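PDB 3V5C: mandelate racemase/muconate lactonizing protein from Paenibacillus sp., which probably dehydrates galacturonate, as a magnesium-dependent lyase with the enolase fold, of the mandelate racemase/muconate lactonizing family. Local coordinates for residues 11-16 and 74-79; 15-20 and 48-53; 228-233 and 331-336; 256-261 and 278-283. The protein carries 1 engineered substitution. All coordinates share one frame; numbering follows the deposited sequence. Where two conformers were deposited one is given.

Contact 1 (11-16 and 74-79)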
# COMPACT_ATOMS: atom_id res chain seq x y z
N ASP A 11 -10.06 -31.85 -8.75
CA ASP A 11 -10.61 -31.74 -10.10
C ASP A 11 -10.78 -30.28 -10.54
O ASP A 11 -11.07 -30.01 -11.70
CB ASP A 11 -11.95 -32.49 -10.22
CG ASP A 11 -13.03 -31.90 -9.34
OD1 ASP A 11 -12.80 -31.77 -8.12
OD2 ASP A 11 -14.11 -31.57 -9.87
N TRP A 12 -10.62 -29.34 -9.61
CA TRP A 12 -10.83 -27.92 -9.92
C TRP A 12 -9.64 -27.38 -10.71
O TRP A 12 -8.53 -27.32 -10.19
CB TRP A 12 -11.01 -27.10 -8.65
CG TRP A 12 -12.26 -27.42 -7.86
CD1 TRP A 12 -13.29 -28.24 -8.24
CD2 TRP A 12 -12.60 -26.92 -6.56
NE1 TRP A 12 -14.24 -28.29 -7.25
CE2 TRP A 12 -13.85 -27.49 -6.21
CE3 TRP A 12 -11.98 -26.06 -5.66
CZ2 TRP A 12 -14.48 -27.21 -4.99
CZ3 TRP A 12 -12.60 -25.79 -4.45
CH2 TRP A 12 -13.84 -26.36 -4.13
N LYS A 13 -9.88 -27.00 -11.96
CA LYS A 13 -8.82 -26.59 -12.85
C LYS A 13 -9.02 -25.15 -13.32
O LYS A 13 -10.15 -24.64 -13.36
CB LYS A 13 -8.76 -27.51 -14.06
CG LYS A 13 -8.35 -28.95 -13.74
CD LYS A 13 -8.39 -29.83 -14.98
CE LYS A 13 -7.69 -31.15 -14.71
NZ LYS A 13 -8.08 -32.21 -15.70
N VAL A 14 -7.91 -24.53 -13.68
CA VAL A 14 -7.95 -23.22 -14.32
C VAL A 14 -8.54 -23.40 -15.72
O VAL A 14 -7.98 -24.12 -16.55
CB VAL A 14 -6.54 -22.61 -14.42
CG1 VAL A 14 -6.61 -21.26 -15.12
CG2 VAL A 14 -5.93 -22.48 -13.02
N GLU A 15 -9.68 -22.77 -15.98
CA GLU A 15 -10.36 -22.92 -17.27
C GLU A 15 -10.13 -21.72 -18.19
O GLU A 15 -10.06 -21.87 -19.41
CB GLU A 15 -11.86 -23.13 -17.04
CG GLU A 15 -12.14 -24.36 -16.19
CD GLU A 15 -13.57 -24.41 -15.67
OE1 GLU A 15 -14.28 -23.38 -15.72
OE2 GLU A 15 -13.97 -25.49 -15.21
N LYS A 16 -9.99 -20.54 -17.60
CA LYS A 16 -9.83 -19.34 -18.41
C LYS A 16 -9.11 -18.27 -17.60
O LYS A 16 -9.25 -18.21 -16.38
CB LYS A 16 -11.21 -18.82 -18.83
CG LYS A 16 -11.22 -17.84 -19.98
CD LYS A 16 -12.68 -17.49 -20.35
CE LYS A 16 -12.76 -16.77 -21.68
NZ LYS A 16 -14.18 -16.54 -22.09
N GLY A 74 -5.76 -25.31 -17.72
CA GLY A 74 -5.78 -26.75 -17.56
C GLY A 74 -5.09 -27.26 -16.31
O GLY A 74 -5.30 -28.41 -15.91
N ARG A 75 -4.26 -26.43 -15.69
CA ARG A 75 -3.62 -26.82 -14.44
C ARG A 75 -4.62 -26.91 -13.28
O ARG A 75 -5.59 -26.15 -13.21
CB ARG A 75 -2.45 -25.89 -14.11
CG ARG A 75 -1.29 -25.96 -15.11
CD ARG A 75 -0.09 -25.18 -14.60
NE ARG A 75 0.94 -24.95 -15.63
CZ ARG A 75 2.15 -25.50 -15.61
NH1 ARG A 75 2.50 -26.32 -14.63
NH2 ARG A 75 3.01 -25.22 -16.58
N ARG A 76 -4.39 -27.85 -12.38
CA ARG A 76 -5.20 -27.98 -11.17
C ARG A 76 -4.85 -26.88 -10.18
O ARG A 76 -3.67 -26.60 -9.94
CB ARG A 76 -4.99 -29.36 -10.54
CG ARG A 76 -5.20 -30.51 -11.52
CD ARG A 76 -5.01 -31.88 -10.88
NE ARG A 76 -5.12 -32.95 -11.87
CZ ARG A 76 -6.23 -33.62 -12.14
NH1 ARG A 76 -7.36 -33.37 -11.48
NH2 ARG A 76 -6.23 -34.57 -13.07
N LEU A 77 -5.88 -26.22 -9.63
CA LEU A 77 -5.67 -25.16 -8.64
C LEU A 77 -4.76 -25.63 -7.50
O LEU A 77 -3.89 -24.88 -7.05
CB LEU A 77 -7.00 -24.65 -8.08
CG LEU A 77 -6.92 -23.66 -6.90
CD1 LEU A 77 -6.14 -22.40 -7.29
CD2 LEU A 77 -8.31 -23.30 -6.45
N LEU A 78 -4.95 -26.85 -7.02
CA LEU A 78 -4.09 -27.37 -5.95
C LEU A 78 -2.61 -27.31 -6.31
O LEU A 78 -1.76 -27.12 -5.44
CB LEU A 78 -4.45 -28.81 -5.60
CG LEU A 78 -5.68 -29.04 -4.73
CD1 LEU A 78 -5.94 -30.53 -4.60
CD2 LEU A 78 -5.52 -28.39 -3.36
N ASP A 79 -2.30 -27.50 -7.59
CA ASP A 79 -0.91 -27.56 -8.01
C ASP A 79 -0.23 -26.19 -8.03
O ASP A 79 0.99 -26.09 -8.17
CB ASP A 79 -0.79 -28.24 -9.38
CG ASP A 79 -1.14 -29.72 -9.33
OD1 ASP A 79 -0.99 -30.34 -8.25
OD2 ASP A 79 -1.55 -30.26 -10.37
O HOH W 1 -7.36 -28.33 -7.79
O HOH W 2 -6.57 -30.20 -17.71

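Contact 2 (15-20 and 48-53)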
# COMPACT_ATOMS: atom_id res chain seq x y z
N GLU A 15 -9.68 -22.77 -15.98
CA GLU A 15 -10.36 -22.92 -17.27
C GLU A 15 -10.13 -21.72 -18.19
O GLU A 15 -10.06 -21.87 -19.41
CB GLU A 15 -11.86 -23.13 -17.04
CG GLU A 15 -12.14 -24.36 -16.19
CD GLU A 15 -13.57 -24.41 -15.67
OE1 GLU A 15 -14.28 -23.38 -15.72
OE2 GLU A 15 -13.97 -25.49 -15.21
N LYS A 16 -9.99 -20.54 -17.60
CA LYS A 16 -9.83 -19.34 -18.41
C LYS A 16 -9.11 -18.27 -17.60
O LYS A 16 -9.25 -18.21 -16.38
CB LYS A 16 -11.21 -18.82 -18.83
CG LYS A 16 -11.22 -17.84 -19.98
CD LYS A 16 -12.68 -17.49 -20.35
CE LYS A 16 -12.76 -16.77 -21.68
NZ LYS A 16 -14.18 -16.54 -22.09
N ILE A 17 -8.30 -17.48 -18.30
CA ILE A 17 -7.64 -16.32 -17.72
C ILE A 17 -7.84 -15.16 -18.70
O ILE A 17 -7.54 -15.29 -19.88
CB ILE A 17 -6.13 -16.56 -17.50
CG1 ILE A 17 -5.91 -17.66 -16.47
CG2 ILE A 17 -5.44 -15.25 -17.04
CD1 ILE A 17 -4.46 -18.17 -16.42
N GLU A 18 -8.36 -14.04 -18.19
CA GLU A 18 -8.61 -12.87 -19.02
C GLU A 18 -7.96 -11.67 -18.35
O GLU A 18 -7.84 -11.63 -17.13
CB GLU A 18 -10.11 -12.63 -19.16
CG GLU A 18 -10.84 -13.80 -19.77
CD GLU A 18 -12.34 -13.70 -19.58
OE1 GLU A 18 -12.84 -14.16 -18.53
OE2 GLU A 18 -13.00 -13.16 -20.48
N PHE A 19 -7.56 -10.71 -19.17
CA PHE A 19 -6.79 -9.56 -18.69
C PHE A 19 -7.32 -8.28 -19.28
O PHE A 19 -7.62 -8.21 -20.47
CB PHE A 19 -5.32 -9.73 -19.08
CG PHE A 19 -4.45 -8.59 -18.66
CD1 PHE A 19 -4.23 -7.52 -19.51
CD2 PHE A 19 -3.86 -8.58 -17.41
CE1 PHE A 19 -3.41 -6.46 -19.11
CE2 PHE A 19 -3.05 -7.53 -17.00
CZ PHE A 19 -2.84 -6.47 -17.85
N ALA A 20 -7.36 -7.23 -18.46
CA ALA A 20 -7.78 -5.92 -18.93
C ALA A 20 -7.20 -4.83 -18.05
O ALA A 20 -6.90 -5.07 -16.88
CB ALA A 20 -9.29 -5.82 -18.95
N ALA A 48 -6.84 -9.14 -13.75
CA ALA A 48 -7.16 -10.40 -14.40
C ALA A 48 -8.43 -10.99 -13.80
O ALA A 48 -8.71 -10.82 -12.61
CB ALA A 48 -6.01 -11.39 -14.27
N ARG A 49 -9.17 -11.70 -14.63
CA ARG A 49 -10.33 -12.46 -14.22
C ARG A 49 -9.98 -13.93 -14.48
O ARG A 49 -9.67 -14.30 -15.61
CB ARG A 49 -11.53 -12.02 -15.06
CG ARG A 49 -12.82 -12.80 -14.82
CD ARG A 49 -14.02 -12.04 -15.42
NE ARG A 49 -14.08 -12.11 -16.88
CZ ARG A 49 -14.82 -11.30 -17.64
NH1 ARG A 49 -14.84 -11.46 -18.96
NH2 ARG A 49 -15.54 -10.34 -17.09
N ILE A 50 -9.99 -14.75 -13.44
CA ILE A 50 -9.69 -16.17 -13.61
C ILE A 50 -10.98 -16.98 -13.44
O ILE A 50 -11.83 -16.64 -12.61
CB ILE A 50 -8.59 -16.65 -12.62
CG1 ILE A 50 -8.05 -18.04 -12.99
CG2 ILE A 50 -9.09 -16.61 -11.16
CD1 ILE A 50 -6.77 -18.41 -12.22
N THR A 51 -11.14 -18.04 -14.22
CA THR A 51 -12.30 -18.91 -14.05
C THR A 51 -11.79 -20.30 -13.69
O THR A 51 -10.98 -20.86 -14.43
CB THR A 51 -13.11 -19.01 -15.35
OG1 THR A 51 -13.53 -17.71 -15.78
CG2 THR A 51 -14.35 -19.89 -15.12
N ILE A 52 -12.25 -20.81 -12.56
CA ILE A 52 -11.88 -22.14 -12.08
C ILE A 52 -13.18 -22.83 -11.71
O ILE A 52 -14.02 -22.27 -11.00
CB ILE A 52 -10.98 -22.06 -10.83
CG1 ILE A 52 -9.64 -21.40 -11.16
CG2 ILE A 52 -10.77 -23.46 -10.21
CD1 ILE A 52 -8.89 -20.90 -9.93
N ASP A 53 -13.36 -24.05 -12.23
CA ASP A 53 -14.57 -24.82 -11.94
C ASP A 53 -15.83 -23.97 -12.09
O ASP A 53 -16.69 -23.96 -11.20
CB ASP A 53 -14.49 -25.41 -10.52
CG ASP A 53 -15.59 -26.42 -10.25
OD1 ASP A 53 -15.88 -27.20 -11.18
OD2 ASP A 53 -16.14 -26.43 -9.14
O HOH W 3 -11.71 -15.89 -16.77

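Contact 3 (228-233 and 331-336)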
# COMPACT_ATOMS: atom_id res chain seq x y z
N ASN A 228 4.86 16.17 17.11
CA ASN A 228 4.93 14.73 17.26
C ASN A 228 4.87 14.09 15.88
O ASN A 228 3.87 14.22 15.18
CB ASN A 228 3.84 14.21 18.19
CG ASN A 228 3.96 14.76 19.60
OD1 ASN A 228 3.00 15.32 20.14
ND2 ASN A 228 5.14 14.62 20.20
N LEU A 229 5.97 13.47 15.49
CA LEU A 229 6.09 12.81 14.19
C LEU A 229 6.09 11.32 14.46
O LEU A 229 6.88 10.83 15.28
CB LEU A 229 7.40 13.18 13.52
CG LEU A 229 7.58 14.62 13.05
CD1 LEU A 229 8.98 14.79 12.52
CD2 LEU A 229 6.55 14.94 11.97
N TYR A 230 5.23 10.59 13.76
CA TYR A 230 5.11 9.16 13.97
C TYR A 230 6.24 8.39 13.28
O TYR A 230 6.88 7.55 13.89
CB TYR A 230 3.74 8.66 13.51
CG TYR A 230 3.48 7.22 13.87
CD1 TYR A 230 3.28 6.85 15.19
CD2 TYR A 230 3.46 6.24 12.91
CE1 TYR A 230 3.06 5.54 15.53
CE2 TYR A 230 3.23 4.92 13.24
CZ TYR A 230 3.04 4.58 14.56
OH TYR A 230 2.80 3.27 14.90
N TRP A 231 6.43 8.64 11.98
CA TRP A 231 7.61 8.09 11.32
C TRP A 231 8.19 8.97 10.22
O TRP A 231 7.53 9.89 9.70
CB TRP A 231 7.35 6.67 10.80
CG TRP A 231 6.60 6.47 9.49
CD1 TRP A 231 6.81 7.09 8.29
CD2 TRP A 231 5.60 5.47 9.26
NE1 TRP A 231 5.96 6.56 7.33
CE2 TRP A 231 5.22 5.56 7.90
CE3 TRP A 231 4.97 4.52 10.07
CZ2 TRP A 231 4.22 4.75 7.34
CZ3 TRP A 231 3.98 3.70 9.51
CH2 TRP A 231 3.63 3.82 8.16
N LEU A 232 9.45 8.68 9.93
CA LEU A 232 10.21 9.28 8.85
C LEU A 232 10.50 8.22 7.81
O LEU A 232 11.21 7.24 8.09
CB LEU A 232 11.54 9.80 9.41
CG LEU A 232 12.62 10.17 8.39
CD1 LEU A 232 12.22 11.41 7.63
CD2 LEU A 232 13.96 10.40 9.09
N GLU A 233 9.98 8.43 6.61
CA GLU A 233 10.07 7.47 5.52
C GLU A 233 11.01 7.97 4.43
O GLU A 233 10.94 9.14 4.00
CB GLU A 233 8.65 7.22 4.98
CG GLU A 233 8.51 6.65 3.60
CD GLU A 233 7.07 6.21 3.34
OE1 GLU A 233 6.27 6.28 4.28
OE2 GLU A 233 6.77 5.78 2.22
N ASN A 331 2.00 -6.98 13.67
CA ASN A 331 2.45 -5.60 13.77
C ASN A 331 2.13 -4.80 12.50
O ASN A 331 2.97 -4.09 11.97
CB ASN A 331 3.95 -5.56 14.07
CG ASN A 331 4.30 -6.12 15.45
OD1 ASN A 331 3.48 -6.15 16.35
ND2 ASN A 331 5.56 -6.54 15.60
N PHE A 332 0.90 -4.89 12.03
CA PHE A 332 0.47 -4.17 10.84
C PHE A 332 0.16 -2.74 11.26
O PHE A 332 -0.64 -2.52 12.18
CB PHE A 332 -0.80 -4.82 10.24
CG PHE A 332 -1.22 -4.21 8.95
CD1 PHE A 332 -2.05 -3.10 8.93
CD2 PHE A 332 -0.76 -4.73 7.75
CE1 PHE A 332 -2.43 -2.53 7.73
CE2 PHE A 332 -1.14 -4.16 6.55
CZ PHE A 332 -1.99 -3.06 6.55
N GLU A 333 0.77 -1.78 10.57
CA GLU A 333 0.65 -0.38 10.95
C GLU A 333 -0.58 0.33 10.35
O GLU A 333 -1.46 0.77 11.08
CB GLU A 333 1.94 0.37 10.56
CG GLU A 333 3.13 -0.02 11.41
CD GLU A 333 3.07 0.59 12.78
OE1 GLU A 333 2.82 1.81 12.90
OE2 GLU A 333 3.28 -0.16 13.75
N PHE A 334 -0.60 0.46 9.03
CA PHE A 334 -1.62 1.26 8.35
C PHE A 334 -1.84 0.78 6.93
O PHE A 334 -0.91 0.32 6.28
CB PHE A 334 -1.16 2.71 8.17
CG PHE A 334 -1.08 3.52 9.42
CD1 PHE A 334 -2.22 4.13 9.93
CD2 PHE A 334 0.14 3.78 10.01
CE1 PHE A 334 -2.15 4.90 11.06
CE2 PHE A 334 0.22 4.56 11.15
CZ PHE A 334 -0.93 5.13 11.67
N VAL A 335 -3.06 0.96 6.44
CA VAL A 335 -3.34 0.94 5.02
C VAL A 335 -2.98 2.33 4.44
O VAL A 335 -3.45 3.35 4.93
CB VAL A 335 -4.83 0.63 4.78
CG1 VAL A 335 -5.21 0.82 3.31
CG2 VAL A 335 -5.13 -0.80 5.21
N GLU A 336 -2.15 2.36 3.40
CA GLU A 336 -1.81 3.62 2.72
C GLU A 336 -2.94 3.98 1.76
O GLU A 336 -3.13 3.31 0.74
CB GLU A 336 -0.47 3.47 1.98
CG GLU A 336 -0.04 4.72 1.26
CD GLU A 336 1.41 4.73 0.81
OE1 GLU A 336 2.07 3.66 0.83
OE2 GLU A 336 1.89 5.82 0.42
O HOH W 4 4.58 3.50 1.99

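Contact 4 (256-261 and 278-283). With MG (magnesium ion), chain E.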
# COMPACT_ATOMS: atom_id res chain seq x y z
N ASN A 256 11.12 10.51 19.74
CA ASN A 256 10.53 9.25 19.32
C ASN A 256 9.93 9.35 17.93
O ASN A 256 8.77 9.74 17.76
CB ASN A 256 9.44 8.83 20.30
CG ASN A 256 9.95 8.77 21.72
OD1 ASN A 256 11.06 8.30 21.97
ND2 ASN A 256 9.17 9.28 22.67
N VAL A 257 10.72 8.99 16.93
CA VAL A 257 10.27 8.94 15.55
C VAL A 257 10.71 7.60 14.96
O VAL A 257 11.90 7.26 15.02
CB VAL A 257 10.90 10.09 14.75
CG1 VAL A 257 10.50 10.03 13.28
CG2 VAL A 257 10.51 11.44 15.36
N LEU A 258 9.78 6.82 14.43
CA LEU A 258 10.16 5.55 13.81
C LEU A 258 10.81 5.80 12.46
O LEU A 258 10.49 6.79 11.79
CB LEU A 258 8.94 4.65 13.62
CG LEU A 258 8.21 4.30 14.92
CD1 LEU A 258 6.80 3.82 14.60
CD2 LEU A 258 8.98 3.24 15.70
N ILE A 259 11.71 4.91 12.07
CA ILE A 259 12.32 4.95 10.73
C ILE A 259 11.63 3.92 9.83
O ILE A 259 11.55 2.72 10.17
CB ILE A 259 13.83 4.65 10.81
CG1 ILE A 259 14.55 5.73 11.65
CG2 ILE A 259 14.43 4.54 9.40
CD1 ILE A 259 14.44 7.13 11.09
N ALA A 260 11.13 4.37 8.67
CA ALA A 260 10.38 3.52 7.75
C ALA A 260 11.08 3.50 6.39
O ALA A 260 11.53 4.54 5.89
CB ALA A 260 8.93 4.03 7.61
N ASP A 261 11.20 2.31 5.79
CA ASP A 261 11.84 2.23 4.49
C ASP A 261 11.46 0.91 3.83
O ASP A 261 10.82 0.08 4.47
CB ASP A 261 13.37 2.36 4.68
CG ASP A 261 14.06 3.06 3.52
OD1 ASP A 261 13.63 2.85 2.38
OD2 ASP A 261 15.05 3.80 3.76
N ARG A 278 18.14 -0.61 13.07
CA ARG A 278 18.37 0.63 12.33
C ARG A 278 17.11 1.14 11.60
O ARG A 278 17.04 2.33 11.24
CB ARG A 278 19.51 0.47 11.31
CG ARG A 278 20.93 0.38 11.93
CD ARG A 278 21.14 -0.96 12.61
NE ARG A 278 22.55 -1.28 12.82
CZ ARG A 278 23.21 -1.07 13.96
NH1 ARG A 278 22.62 -0.50 15.00
NH2 ARG A 278 24.49 -1.43 14.05
N VAL A 279 16.14 0.25 11.41
CA VAL A 279 14.91 0.56 10.67
C VAL A 279 13.76 -0.13 11.39
O VAL A 279 13.91 -1.27 11.83
CB VAL A 279 14.99 0.08 9.19
CG1 VAL A 279 13.65 0.23 8.49
CG2 VAL A 279 16.10 0.84 8.42
N ASP A 280 12.63 0.56 11.56
CA ASP A 280 11.53 0.05 12.39
C ASP A 280 10.34 -0.48 11.61
O ASP A 280 9.65 -1.39 12.06
CB ASP A 280 11.04 1.16 13.31
CG ASP A 280 12.16 1.74 14.14
OD1 ASP A 280 12.80 0.96 14.88
OD2 ASP A 280 12.41 2.94 14.02
N VAL A 281 10.08 0.11 10.44
CA VAL A 281 8.87 -0.15 9.68
C VAL A 281 9.28 -0.48 8.25
O VAL A 281 10.03 0.27 7.63
CB VAL A 281 7.99 1.12 9.62
CG1 VAL A 281 6.76 0.87 8.77
CG2 VAL A 281 7.58 1.56 11.03
N LEU A 282 8.82 -1.62 7.76
CA LEU A 282 9.19 -2.08 6.42
C LEU A 282 8.05 -1.86 5.44
O LEU A 282 6.89 -2.16 5.74
CB LEU A 282 9.58 -3.56 6.44
CG LEU A 282 10.95 -3.91 7.02
CD1 LEU A 282 12.07 -3.16 6.29
CD2 LEU A 282 11.01 -3.66 8.52
N GLN A 283 8.38 -1.39 4.24
CA GLN A 283 7.35 -0.87 3.35
C GLN A 283 7.40 -1.44 1.95
O GLN A 283 7.06 -0.74 1.00
CB GLN A 283 7.45 0.66 3.30
CG GLN A 283 7.36 1.31 4.68
CD GLN A 283 7.45 2.82 4.60
OE1 GLN A 283 8.46 3.36 4.17
NE2 GLN A 283 6.39 3.50 5.02
MG MG E . 14.36 3.21 0.53
O HOH W 5 15.11 5.07 1.20
O HOH W 6 15.05 3.66 -1.47
O HOH W 7 12.41 3.89 0.07
O HOH W 8 13.76 1.21 -0.06

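Contact 1 (11-16 and 74-79)
Lys13 and Arg76 bring the two backbones to within 4.2 Å, measured CA to CA, in a single bridge. The two short segments run at 105° to each other, so they cross rather than run alongside. Three backbone hydrogen bonds fix the crossing. Leu77 N donates to Trp12 O at 2.9 Å. Val14 N donates to Arg75 O, also at 2.9 Å. Gly74 N donates to Val14 O at 2.8 Å. Gly74 has a positive phi of 94°; a CB there would collide with the preceding carbonyl oxygen, so the turn calls for glycine.

The Lys13 side chain runs past Gly74 O and lies beside that of Arg76, both pointing the same way. Its chi1 of -66° sets CG beside the backbone N, within touch of Gly74 O, and the extended chain carries CE onward. In the Arg76 conformer described, one of two, CE of Lys13 lies over the centre of one guanidinium face, 3.9 Å from CZ of Arg76. One water accepts a weak bond from Lys13 NZ and donates to Gly74 O. Ser10 O accepts from Arg76 NH1. Leu77 packs on Val99, Trp102 and Leu103 of helix 92-107.

The contact ties the lead-in and first residue of strand 14-30 to the loop and 3-10 turn after helix 66-70. Main-chain bonds carry its polar part, while the Lys13 and Arg76 chains add much of the buried surface. The glycine permits the positive phi from which Gly74 N reaches Val14 O.

Contact 2 (15-20 and 48-53)
Glu18 and Arg49 form a side-chain salt bridge across an antiparallel strand pair, the hairpin of strands 14-30 and 42-52. Their sheet belongs to the N-terminal capping domain of the enolase fold. The short strand axes come within 4.6 Å and run at 168°. Lys16–Thr51 and Glu18–Arg49 are hydrogen-bonded pairs. Ile17–Ile50 and Phe19–Ala48 are non-hydrogen-bonded pairs. At one end Thr51 O takes Glu15 N at 2.8 Å and, weakly, Lys16 N: a classic beta bulge.

On the face of Ile17 and Ile50, the two side chains lie side by side, CG1 to CG1 4.1 Å. On the other face Arg49 grips Glu18 side-on. Its NE donates to Glu18 OE1 and its NH1 to Glu18 OE2, each at 2.9 Å. Both oxygens lie near the guanidinium plane, but the nitrogens come from above the carboxylate plane; the two planes are 52° apart. The Arg49 chain bends at chi3 (74°), which sets NE. A water donates to Glu18 OE1 and Arg49 O and accepts from Thr51 OG1. Arg49 NH1 also bonds Thr375 of helix 371-380, and NH2 bonds Tyr58 of strand 55-60.

Lys16 NZ adds a long, weak ion pair to Glu18 OE2. An alanine in place of Arg49 would probably leave the buried Glu18 carboxylate without the main balance for its charge.

Contact 3 (228-233 and 331-336)
Tyr230 OH donates a very short hydrogen bond, 2.5 Å, to Glu333 OE1. The carboxylate oxygen sits at the edge of the tyrosine ring, near its plane, and the ring and carboxylate planes are 22° apart. Glu333 bends at chi2 (-75°), which places CD. Its other oxygen, OE2, forms a salt bridge with Arg307. Trp231 NE1 donates to the anti lone pair of Glu233 OE1 at 3.1 Å. One water joins Glu233 OE2 to Glu336 OE1, and Lys168 bridges both carboxylates.

The two segments lie on opposite walls of the TIM-barrel-like domain of the enolase fold, at or beside strand 231-233 and strand 335-337. The strands are not paired with each other; side chains meet across the barrel interior, with Tyr230 and Glu333 11.0 Å apart at their CA atoms.

Tyr230, Trp231 and Phe334 make an aromatic cluster. The edge of Phe334 points to the face of Tyr230 in an offset edge-to-face pair, centroids 5.8 Å apart and planes at 88°. The nearest atoms are CE2 of each ring, at 3.7 Å. Trp231 CZ3 meets Phe334 CD2 at 3.9 Å. A leucine at Tyr230 would probably leave Glu333 OE1 without its hydroxyl partner and the Phe334 edge without an aromatic face.

Contact 4 (256-261 and 278-283)
Asp261 joins its neighbour strand through the backbone and binds the metal through its side chain. Its N donates to Val281 O at 3.0 Å, and its O takes a weak bond from Gln283 N. OD1 of Asp261 binds magnesium at 2.0 Å, with four waters and Glu238 completing the shell. OD2 of Asp261 lies 2.9 Å from one of those waters and is hydrogen-bonded to Tyr243.

Strands 258-261 and 281-282 run parallel and, with helix 270-275, form a beta-alpha-beta unit of the barrel. Two parallel bridges, Ala260 with Val281 and Asp261 with Leu282, set the register. Asp261 is the last residue of its strand, where the side chain enters the metal site.

Next along the strand, Ala260 and Val281 pack CB to CB at 3.7 Å. Ala260 CB also lies against the Gln283 amide, 3.5 Å from OE1 of Gln283.

Behind them Asp280 meets the backbone of Ile259. Asp280 OD2 accepts from Ile259 N at 2.9 Å, almost straight (174°), through the anti lone pair. In return Ile259 O takes Asp280 N at 2.8 Å and Val281 N at 3.0 Å. The Asp280 chi1 of -55° keeps CG beside its own backbone N, and both groups face Ile259. Leu258 crosses Asp280 at about a right angle, CD2 of Leu258 against CB of Asp280.

Outside the pair, Lys247 holds the other oxygen of Asp280 in a salt bridge. Gln283 NE2 donates to Glu233 OE1, reaching past strand 258-261 to strand 231-233.

Contacts 1 and 2 lie at one side of the chain, and contacts 3 and 4 at the other, with centres about 36 to 41 Å apart between the groups. Contacts 1 and 2 share Glu15 and Lys16 of strand 14-30. Both are partly buried, contact 1 with two exposed residues and contact 2 with none. Contact 1 rests on main-chain bonds; contact 2 adds an ion pair to strand pairing. Contacts 3 and 4 are buried in the barrel, on neighbouring strands 231-233 and 258-261, and the Glu233–Gln283 bond joins them. Contact 3 is built from side chains alone, contact 4 from parallel strand bonds and an aspartate bond to a backbone N-H. Only contact 4 holds a metal ligand.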